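Local coordinates for variant surface glycoprotein MITat 1.13 (Trypanosoma brucei, PDB 6Z8H), which probably forms the dense coat on the parasite surface, whose serial replacement by antigenically distinct variants lets the trypanosome evade the host immune response, at residues H181-A189 with A261-R272; L191-A202 with H221-S232. All coordinates share one frame; numbering follows the deposited sequence.

In the fold
The two contacts follow each other along the elongated subunit, their centres 32 Å apart. The centre of interaction 1 lies about 13 Å from the centre of the chain, where the loop 181-189 rests on helix 260-273; the centre of interaction 2, which pairs strands 194-202 and 221-229, lies about 38 Å from the centre of the chain. The chain leaves the helix-bound loop and almost at once enters the sheet, so 181-189 leads into 191-202, and both strands are threaded between the two halves of interaction 1. Glycans attached to the protein lie close to this junction. The side chain of T262 is about 9 Å from a bound NAG (N-acetylglucosamine). The side chain of L191 is about 10 Å from a bound NAG.

Interaction 1. Residues H181-A189 with A261-R272; sequences HEENEPEPA and ATVAHEALKAIR
R272, on the last turn of 261-272, gathers two acidic side chains of the loop into a salt-bridge network. Its NE and NH2 converge side-on on one oxygen, E183 OE2; the bond from R272 NE is the shorter and straighter (2.8 Å, 153° at the hydrogen). R272 NH2 reaches E183 OE2 at 3.1 Å, from above the carboxylate plane, the two flat groups being turned 60° apart. A bend at chi3 swings the guanidinium back along the helix, so that its edge faces E183 while E182 O lies over one face and K269 CA over the other. E182 OE1 makes a longer salt bridge to R272 NH1 (3.4 Å), its carboxylate almost perpendicular to the guanidinium. Y48 bonds both E182 OE1 and R272 NH1, and R44 pairs with E182 OE2, so the negative charge of this buried carboxylate is probably well compensated.

H265 carries the packing further along. With CG anti to the backbone N (chi1 -163°), its imidazole stands out from the helix, and E187 CA sits over the ring centre in a CH-pi contact, 3.8 Å from the H265 centroid. E185 O lies at the ring edge, in its plane, 3.2 Å from H265 NE2, while H265 ND1 is hydrogen-bonded to R44, which should help to hold the ring's rotation.

Apolar contact closes the far end: P188 CB meets A261 CB at 3.8 Å, where a small alanine lets the rigid proline ring come close to the helix, beside Y123. Altogether an irregular, proline-containing loop is pinned along one helix, here against the long helices 34-75 and 78-129 of the elongated A-type VSG N-terminal domain.

Interaction 2. Residues L191-A202 with H221-S232; sequences LITHGHLDATCA and HLTLGLTFSGSS
H196 and S229 meet on the same face of an antiparallel pair, the imidazole turning its edge to the serine. H196 NE2 and S229 OG lie 2.7 Å apart in a nearly straight hydrogen bond that either could donate. S229 OG sits between its backbone N and carbonyl carbon (chi1 86°), where it also accepts from S231 N, closing an ST turn; the pair suits this spot because a hydroxyl can donate or accept a hydrogen bond, and an imidazole nitrogen can do either according to its protonation. H196 ND1 is held in turn by S251.

Further along that face, T227 and D198 cross at about a right angle: T227 OG1 donates to D198 OD2 (2.7 Å), arriving on the syn side but 31° out of the carboxylate plane. T200 CB and T223 CB stand 4.1 Å apart; one water joins T200 OG1 to T223 O, and a second joins T223 OG1, more weakly, to T200 O. S232 covers one face of the H194 ring, S232 CB 3.9 Å from the centroid.

The face bearing L197, A199, L224, L226 and F228 is largely apolar. A199 CB touches L224 CD2 at 3.8 Å, and I192, just before the strand, packs its CG2 on F228 CB. G195 leaves room for the F228 ring, F228 CD1 coming 3.6 Å from G195 CA. At this end T193 N and H194 N both bond S229 O, a classic beta bulge.

Strand 247-253 continues the sheet beside 194-202, and 135-139 flanks 221-229. L191 and I192 rest on helix 78-129, C201 is disulfide-bonded to C211, and L224 packs on L224 of the second subunit, with L197, L222 and L226 also facing that chain.

Interaction 1. Residues H181-A189 with A261-R272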
loop_
_atom_site.group_PDB
_atom_site.type_symbol
_atom_site.label_atom_id
_atom_site.label_comp_id
_atom_site.label_asym_id
_atom_site.label_seq_id
_atom_site.Cartn_x
_atom_site.Cartn_y
_atom_site.Cartn_z
ATOM N N HIS A 181 13.974 16.290 8.141
ATOM C CA HIS A 181 13.072 17.283 8.705
ATOM C C HIS A 181 11.884 16.660 9.421
ATOM O O HIS A 181 11.082 17.387 10.012
ATOM C CB HIS A 181 12.568 18.219 7.602
ATOM C CG HIS A 181 13.665 18.889 6.829
ATOM N ND1 HIS A 181 14.570 19.753 7.411
ATOM C CD2 HIS A 181 14.005 18.818 5.521
ATOM C CE1 HIS A 181 15.415 20.188 6.494
ATOM N NE2 HIS A 181 15.097 19.634 5.338
ATOM N N GLU A 182 11.748 15.336 9.391
ATOM C CA GLU A 182 10.517 14.712 9.855
ATOM C C GLU A 182 10.369 14.762 11.371
ATOM O O GLU A 182 9.242 14.786 11.876
ATOM C CB GLU A 182 10.479 13.248 9.396
ATOM C CG GLU A 182 10.122 13.046 7.922
ATOM C CD GLU A 182 8.652 13.293 7.661
ATOM O OE1 GLU A 182 7.822 12.436 8.030
ATOM O OE2 GLU A 182 8.313 14.392 7.153
ATOM N N GLU A 183 11.476 14.805 12.119
ATOM C CA GLU A 183 11.345 14.787 13.574
ATOM C C GLU A 183 10.629 16.027 14.098
ATOM O O GLU A 183 10.044 15.982 15.186
ATOM C CB GLU A 183 12.707 14.646 14.260
ATOM C CG GLU A 183 13.042 13.209 14.665
ATOM C CD GLU A 183 11.841 12.449 15.232
ATOM O OE1 GLU A 183 11.365 12.815 16.330
ATOM O OE2 GLU A 183 11.343 11.527 14.541
ATOM N N ASN A 184 10.675 17.141 13.367
ATOM C CA ASN A 184 10.043 18.379 13.813
ATOM C C ASN A 184 8.900 18.835 12.912
ATOM O O ASN A 184 8.402 19.957 13.073
ATOM C CB ASN A 184 11.084 19.490 13.967
ATOM C CG ASN A 184 11.778 19.446 15.314
ATOM O OD1 ASN A 184 11.204 18.976 16.299
ATOM N ND2 ASN A 184 13.007 19.932 15.365
ATOM N N GLU A 185 8.448 17.991 12.006
ATOM C CA GLU A 185 7.341 18.358 11.142
ATOM C C GLU A 185 6.051 18.397 11.958
ATOM O O GLU A 185 5.790 17.491 12.756
ATOM C CB GLU A 185 7.239 17.330 10.007
ATOM C CG GLU A 185 6.161 17.661 8.975
ATOM C CD GLU A 185 6.459 18.936 8.196
ATOM O OE1 GLU A 185 7.651 19.265 8.038
ATOM O OE2 GLU A 185 5.499 19.587 7.730
ATOM N N PRO A 186 5.248 19.445 11.833
ATOM C CA PRO A 186 3.999 19.508 12.595
ATOM C C PRO A 186 2.941 18.583 12.012
ATOM O O PRO A 186 2.991 18.177 10.848
ATOM C CB PRO A 186 3.572 20.975 12.468
ATOM C CG PRO A 186 4.217 21.425 11.166
ATOM C CD PRO A 186 5.520 20.682 11.083
ATOM N N GLU A 187 1.938 18.310 12.843
ATOM C CA GLU A 187 0.804 17.518 12.413
ATOM C C GLU A 187 0.091 18.208 11.250
ATOM O O GLU A 187 0.027 19.446 11.185
ATOM C CB GLU A 187 -0.202 17.369 13.556
ATOM C CG GLU A 187 0.035 16.161 14.430
ATOM C CD GLU A 187 -0.396 16.376 15.862
ATOM O OE1 GLU A 187 0.490 16.511 16.732
ATOM O OE2 GLU A 187 -1.621 16.412 16.111
ATOM N N PRO A 188 -0.483 17.430 10.331
ATOM C CA PRO A 188 -1.341 18.018 9.296
ATOM C C PRO A 188 -2.527 18.727 9.936
ATOM O O PRO A 188 -3.057 18.280 10.958
ATOM C CB PRO A 188 -1.793 16.803 8.472
ATOM C CG PRO A 188 -0.766 15.740 8.761
ATOM C CD PRO A 188 -0.404 15.967 10.204
ATOM N N ALA A 189 -2.919 19.855 9.336
ATOM C CA ALA A 189 -3.949 20.722 9.898
ATOM C C ALA A 189 -5.337 20.130 9.691
ATOM O O ALA A 189 -5.617 19.479 8.684
ATOM C CB ALA A 189 -3.882 22.123 9.277
ATOM N N ALA A 261 -5.840 12.692 10.630
ATOM C CA ALA A 261 -4.542 13.232 10.248
ATOM C C ALA A 261 -3.508 12.992 11.336
ATOM O O ALA A 261 -2.338 12.746 11.037
ATOM C CB ALA A 261 -4.650 14.719 9.943
ATOM N N THR A 262 -3.925 13.028 12.603
ATOM C CA THR A 262 -3.012 12.729 13.698
ATOM C C THR A 262 -2.531 11.294 13.616
ATOM O O THR A 262 -1.346 11.032 13.804
ATOM C CB THR A 262 -3.722 12.968 15.032
ATOM O OG1 THR A 262 -4.252 14.296 15.072
ATOM C CG2 THR A 262 -2.782 12.728 16.204
ATOM N N VAL A 263 -3.433 10.349 13.340
ATOM C CA VAL A 263 -3.066 8.938 13.255
ATOM C C VAL A 263 -2.148 8.683 12.069
ATOM O O VAL A 263 -1.238 7.850 12.151
ATOM C CB VAL A 263 -4.357 8.103 13.194
ATOM C CG1 VAL A 263 -4.116 6.728 12.733
ATOM C CG2 VAL A 263 -5.054 8.102 14.559
ATOM N N ALA A 264 -2.365 9.381 10.952
ATOM C CA ALA A 264 -1.459 9.286 9.813
ATOM C C ALA A 264 -0.064 9.786 10.176
ATOM O O ALA A 264 0.943 9.119 9.894
ATOM C CB ALA A 264 -2.048 10.061 8.636
ATOM N N HIS A 265 0.007 10.956 10.820
ATOM C CA HIS A 265 1.277 11.491 11.300
ATOM C C HIS A 265 1.975 10.486 12.206
ATOM O O HIS A 265 3.184 10.269 12.096
ATOM C CB HIS A 265 0.989 12.776 12.070
ATOM C CG HIS A 265 2.166 13.681 12.296
ATOM N ND1 HIS A 265 2.842 14.297 11.268
ATOM C CD2 HIS A 265 2.690 14.183 13.437
ATOM C CE1 HIS A 265 3.756 15.113 11.765
ATOM N NE2 HIS A 265 3.665 15.082 13.081
ATOM N N GLU A 266 1.268 9.896 13.146
ATOM C CA GLU A 266 1.833 8.927 14.104
ATOM C C GLU A 266 2.332 7.685 13.350
ATOM O O GLU A 266 3.296 7.088 13.841
ATOM C CB GLU A 266 0.828 8.541 15.175
ATOM C CG GLU A 266 1.379 7.576 16.209
ATOM C CD GLU A 266 2.754 7.927 16.767
ATOM O OE1 GLU A 266 3.723 7.114 16.566
ATOM O OE2 GLU A 266 2.869 9.028 17.388
ATOM N N ALA A 267 1.724 7.311 12.226
ATOM C CA ALA A 267 2.163 6.121 11.500
ATOM C C ALA A 267 3.491 6.369 10.805
ATOM O O ALA A 267 4.337 5.465 10.732
ATOM C CB ALA A 267 1.114 5.713 10.472
ATOM N N LEU A 268 3.723 7.593 10.337
ATOM C CA LEU A 268 5.044 7.943 9.829
ATOM C C LEU A 268 6.088 7.906 10.943
ATOM O O LEU A 268 7.180 7.350 10.763
ATOM C CB LEU A 268 4.994 9.324 9.178
ATOM C CG LEU A 268 4.051 9.435 7.972
ATOM C CD1 LEU A 268 4.107 10.832 7.396
ATOM C CD2 LEU A 268 4.422 8.375 6.914
ATOM N N LYS A 269 5.756 8.426 12.127
ATOM C CA LYS A 269 6.695 8.363 13.243
ATOM C C LYS A 269 7.009 6.911 13.608
ATOM O O LYS A 269 8.149 6.587 13.975
ATOM C CB LYS A 269 6.151 9.099 14.462
ATOM C CG LYS A 269 7.133 9.139 15.596
ATOM C CD LYS A 269 6.709 10.090 16.693
ATOM C CE LYS A 269 7.821 10.283 17.710
ATOM N NZ LYS A 269 7.382 11.075 18.891
ATOM N N ALA A 270 6.023 6.013 13.497
ATOM C CA ALA A 270 6.271 4.608 13.825
ATOM C C ALA A 270 7.364 3.999 12.957
ATOM O O ALA A 270 8.124 3.133 13.417
ATOM C CB ALA A 270 4.987 3.792 13.677
ATOM N N ILE A 271 7.451 4.428 11.699
ATOM C CA ILE A 271 8.494 3.921 10.827
ATOM C C ILE A 271 9.845 4.393 11.332
ATOM O O ILE A 271 10.792 3.611 11.453
ATOM C CB ILE A 271 8.263 4.352 9.370
ATOM C CG1 ILE A 271 6.945 3.814 8.822
ATOM C CG2 ILE A 271 9.439 3.879 8.490
ATOM C CD1 ILE A 271 6.598 4.384 7.465
ATOM N N ARG A 272 9.947 5.680 11.664
ATOM C CA ARG A 272 11.207 6.234 12.152
ATOM C C ARG A 272 11.603 5.618 13.489
ATOM O O ARG A 272 12.774 5.287 13.708
ATOM C CB ARG A 272 11.082 7.758 12.267
ATOM C CG ARG A 272 10.630 8.428 10.982
ATOM C CD ARG A 272 10.914 9.928 11.006
ATOM N NE ARG A 272 10.264 10.551 12.144
ATOM C CZ ARG A 272 9.025 11.028 12.134
ATOM N NH1 ARG A 272 8.271 10.956 11.042
ATOM N NH2 ARG A 272 8.527 11.567 13.236
#

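Interaction 2. Residues L191-A202 with H221-S232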
loop_
_atom_site.group_PDB
_atom_site.type_symbol
_atom_site.label_atom_id
_atom_site.label_comp_id
_atom_site.label_asym_id
_atom_site.label_seq_id
_atom_site.Cartn_x
_atom_site.Cartn_y
_atom_site.Cartn_z
ATOM N N LEU A 191 -8.111 22.060 9.535
ATOM C CA LEU A 191 -8.765 23.031 8.653
ATOM C C LEU A 191 -10.202 23.444 9.013
ATOM O O LEU A 191 -10.475 24.635 9.175
ATOM C CB LEU A 191 -8.718 22.598 7.183
ATOM C CG LEU A 191 -7.312 22.214 6.688
ATOM C CD1 LEU A 191 -7.434 21.679 5.280
ATOM C CD2 LEU A 191 -6.358 23.394 6.717
ATOM N N ILE A 192 -11.136 22.505 9.106
ATOM C CA ILE A 192 -12.539 22.805 9.394
ATOM C C ILE A 192 -12.914 22.102 10.691
ATOM O O ILE A 192 -12.769 20.868 10.804
ATOM C CB ILE A 192 -13.465 22.388 8.236
ATOM C CG1 ILE A 192 -13.142 23.200 6.977
ATOM C CG2 ILE A 192 -14.910 22.527 8.660
ATOM C CD1 ILE A 192 -13.932 22.775 5.736
ATOM N N THR A 193 -13.326 22.891 11.684
ATOM C CA THR A 193 -13.911 22.388 12.916
ATOM C C THR A 193 -15.338 22.873 13.182
ATOM O O THR A 193 -16.013 22.302 14.046
ATOM C CB THR A 193 -13.041 22.796 14.113
ATOM O OG1 THR A 193 -12.819 24.211 14.100
ATOM C CG2 THR A 193 -11.715 22.139 14.037
ATOM N N HIS A 194 -15.817 23.902 12.480
ATOM C CA HIS A 194 -17.111 24.504 12.763
ATOM C C HIS A 194 -17.792 24.865 11.458
ATOM O O HIS A 194 -17.145 25.282 10.490
ATOM C CB HIS A 194 -16.968 25.764 13.627
ATOM C CG HIS A 194 -16.474 25.478 15.007
ATOM N ND1 HIS A 194 -15.137 25.349 15.300
ATOM C CD2 HIS A 194 -17.137 25.267 16.168
ATOM C CE1 HIS A 194 -14.994 25.084 16.586
ATOM N NE2 HIS A 194 -16.192 25.039 17.138
ATOM N N GLY A 195 -19.113 24.768 11.477
ATOM C CA GLY A 195 -19.945 25.299 10.422
ATOM C C GLY A 195 -20.583 26.569 10.954
ATOM O O GLY A 195 -20.853 26.673 12.145
ATOM N N HIS A 196 -20.825 27.542 10.071
ATOM C CA HIS A 196 -21.300 28.868 10.450
ATOM C C HIS A 196 -22.572 29.178 9.694
ATOM O O HIS A 196 -22.616 29.089 8.462
ATOM C CB HIS A 196 -20.244 29.922 10.119
ATOM C CG HIS A 196 -18.914 29.617 10.721
ATOM N ND1 HIS A 196 -18.741 29.434 12.076
ATOM C CD2 HIS A 196 -17.687 29.482 10.164
ATOM C CE1 HIS A 196 -17.467 29.167 12.324
ATOM N NE2 HIS A 196 -16.806 29.179 11.178
ATOM N N LEU A 197 -23.570 29.612 10.436
ATOM C CA LEU A 197 -24.790 30.117 9.842
ATOM C C LEU A 197 -24.554 31.603 9.604
ATOM O O LEU A 197 -24.414 32.368 10.571
ATOM C CB LEU A 197 -25.945 29.884 10.803
ATOM C CG LEU A 197 -27.235 30.629 10.475
ATOM C CD1 LEU A 197 -27.724 30.339 9.063
ATOM C CD2 LEU A 197 -28.307 30.279 11.505
ATOM N N ASP A 198 -24.337 31.975 8.338
ATOM C CA ASP A 198 -24.169 33.371 7.936
ATOM C C ASP A 198 -25.534 33.960 7.608
ATOM O O ASP A 198 -26.362 33.325 6.945
ATOM C CB ASP A 198 -23.260 33.497 6.709
ATOM C CG ASP A 198 -21.816 33.121 7.003
ATOM O OD1 ASP A 198 -21.319 33.406 8.126
ATOM O OD2 ASP A 198 -21.186 32.548 6.090
ATOM N N ALA A 199 -25.782 35.183 8.091
ATOM C CA ALA A 199 -27.085 35.805 7.908
ATOM C C ALA A 199 -26.920 37.251 7.487
ATOM O O ALA A 199 -25.994 37.938 7.927
ATOM C CB ALA A 199 -27.910 35.709 9.189
ATOM N N THR A 200 -27.797 37.671 6.576
ATOM C CA THR A 200 -27.918 39.069 6.152
ATOM C C THR A 200 -29.397 39.395 5.996
ATOM O O THR A 200 -30.118 38.657 5.316
ATOM C CB THR A 200 -27.242 39.299 4.788
ATOM O OG1 THR A 200 -25.919 38.718 4.798
ATOM C CG2 THR A 200 -27.171 40.771 4.432
ATOM N N CYS A 201 -29.839 40.500 6.608
ATOM C CA CYS A 201 -31.215 40.971 6.484
ATOM C C CYS A 201 -31.240 42.441 6.106
ATOM O O CYS A 201 -30.341 43.239 6.400
ATOM C CB CYS A 201 -32.033 40.666 7.741
ATOM S SG CYS A 201 -33.835 41.012 7.645
ATOM N N ALA A 202 -32.268 42.787 5.397
ATOM C CA ALA A 202 -32.327 44.178 4.991
ATOM C C ALA A 202 -33.782 44.460 4.739
ATOM O O ALA A 202 -34.352 43.853 3.834
ATOM C CB ALA A 202 -31.513 44.391 3.725
ATOM N N HIS A 221 -34.622 41.878 1.925
ATOM C CA HIS A 221 -33.760 40.783 1.487
ATOM C C HIS A 221 -33.272 40.020 2.710
ATOM O O HIS A 221 -32.678 40.605 3.618
ATOM C CB HIS A 221 -32.564 41.269 0.662
ATOM C CG HIS A 221 -32.935 41.815 -0.685
ATOM N ND1 HIS A 221 -32.012 42.017 -1.690
ATOM C CD2 HIS A 221 -34.129 42.207 -1.191
ATOM C CE1 HIS A 221 -32.621 42.511 -2.754
ATOM N NE2 HIS A 221 -33.907 42.622 -2.483
ATOM N N LEU A 222 -33.489 38.707 2.714
ATOM C CA LEU A 222 -33.060 37.832 3.801
ATOM C C LEU A 222 -32.184 36.758 3.190
ATOM O O LEU A 222 -32.651 36.026 2.317
ATOM C CB LEU A 222 -34.257 37.162 4.472
ATOM C CG LEU A 222 -34.065 36.160 5.615
ATOM C CD1 LEU A 222 -33.331 36.750 6.781
ATOM C CD2 LEU A 222 -35.453 35.669 6.057
ATOM N N THR A 223 -30.932 36.692 3.628
ATOM C CA THR A 223 -29.942 35.778 3.040
ATOM C C THR A 223 -29.379 34.908 4.157
ATOM O O THR A 223 -28.939 35.433 5.159
ATOM C CB THR A 223 -28.766 36.448 2.347
ATOM O OG1 THR A 223 -29.235 37.500 1.513
ATOM C CG2 THR A 223 -27.941 35.473 1.541
ATOM N N LEU A 224 -29.476 33.599 4.011
ATOM C CA LEU A 224 -28.900 32.634 4.941
ATOM C C LEU A 224 -27.953 31.706 4.191
ATOM O O LEU A 224 -28.325 31.153 3.158
ATOM C CB LEU A 224 -30.005 31.833 5.620
ATOM C CG LEU A 224 -31.085 32.714 6.268
ATOM C CD1 LEU A 224 -32.184 31.876 6.862
ATOM C CD2 LEU A 224 -30.449 33.562 7.339
ATOM N N GLY A 225 -26.715 31.601 4.685
ATOM C CA GLY A 225 -25.698 30.806 4.039
ATOM C C GLY A 225 -24.956 29.960 5.055
ATOM O O GLY A 225 -25.071 30.136 6.276
ATOM N N LEU A 226 -24.179 29.024 4.517
ATOM C CA LEU A 226 -23.362 28.118 5.318
ATOM C C LEU A 226 -21.906 28.202 4.883
ATOM O O LEU A 226 -21.588 28.029 3.701
ATOM C CB LEU A 226 -23.867 26.684 5.169
ATOM C CG LEU A 226 -23.020 25.578 5.812
ATOM C CD1 LEU A 226 -22.883 25.827 7.282
ATOM C CD2 LEU A 226 -23.673 24.229 5.544
ATOM N N THR A 227 -21.045 28.535 5.822
ATOM C CA THR A 227 -19.603 28.489 5.590
ATOM C C THR A 227 -18.953 27.660 6.688
ATOM O O THR A 227 -19.600 27.215 7.638
ATOM C CB THR A 227 -18.967 29.886 5.515
ATOM O OG1 THR A 227 -19.368 30.613 6.679
ATOM C CG2 THR A 227 -19.360 30.600 4.236
ATOM N N PHE A 228 -17.651 27.456 6.548
ATOM C CA PHE A 228 -16.897 26.594 7.448
ATOM C C PHE A 228 -15.578 27.279 7.769
ATOM O O PHE A 228 -15.036 28.016 6.938
ATOM C CB PHE A 228 -16.595 25.217 6.831
ATOM C CG PHE A 228 -17.809 24.376 6.579
ATOM C CD1 PHE A 228 -18.411 23.673 7.607
ATOM C CD2 PHE A 228 -18.327 24.267 5.307
ATOM C CE1 PHE A 228 -19.538 22.902 7.386
ATOM C CE2 PHE A 228 -19.448 23.472 5.067
ATOM C CZ PHE A 228 -20.048 22.788 6.112
ATOM N N SER A 229 -15.034 26.992 8.954
ATOM C CA SER A 229 -13.708 27.479 9.320
ATOM C C SER A 229 -13.152 26.634 10.463
ATOM O O SER A 229 -13.769 25.662 10.915
ATOM C CB SER A 229 -13.738 28.977 9.681
ATOM O OG SER A 229 -14.068 29.213 11.053
ATOM N N GLY A 230 -11.968 27.021 10.918
ATOM C CA GLY A 230 -11.251 26.377 11.995
ATOM C C GLY A 230 -11.510 26.950 13.371
ATOM O O GLY A 230 -10.837 26.551 14.327
ATOM N N SER A 231 -12.482 27.843 13.520
ATOM C CA SER A 231 -12.758 28.426 14.821
ATOM C C SER A 231 -14.251 28.680 14.969
ATOM O O SER A 231 -14.941 28.995 13.997
ATOM C CB SER A 231 -12.045 29.774 14.987
ATOM O OG SER A 231 -10.692 29.696 14.628
ATOM N N SER A 232 -14.736 28.583 16.205
ATOM C CA SER A 232 -16.113 28.974 16.482
ATOM C C SER A 232 -16.293 30.478 16.283
ATOM O O SER A 232 -15.402 31.276 16.575
ATOM C CB SER A 232 -16.490 28.578 17.911
ATOM O OG SER A 232 -17.850 28.813 18.171
HETATM O O HOH W 1 -25.995 35.842 4.825
HETATM O O HOH W 2 -29.857 39.914 2.477
#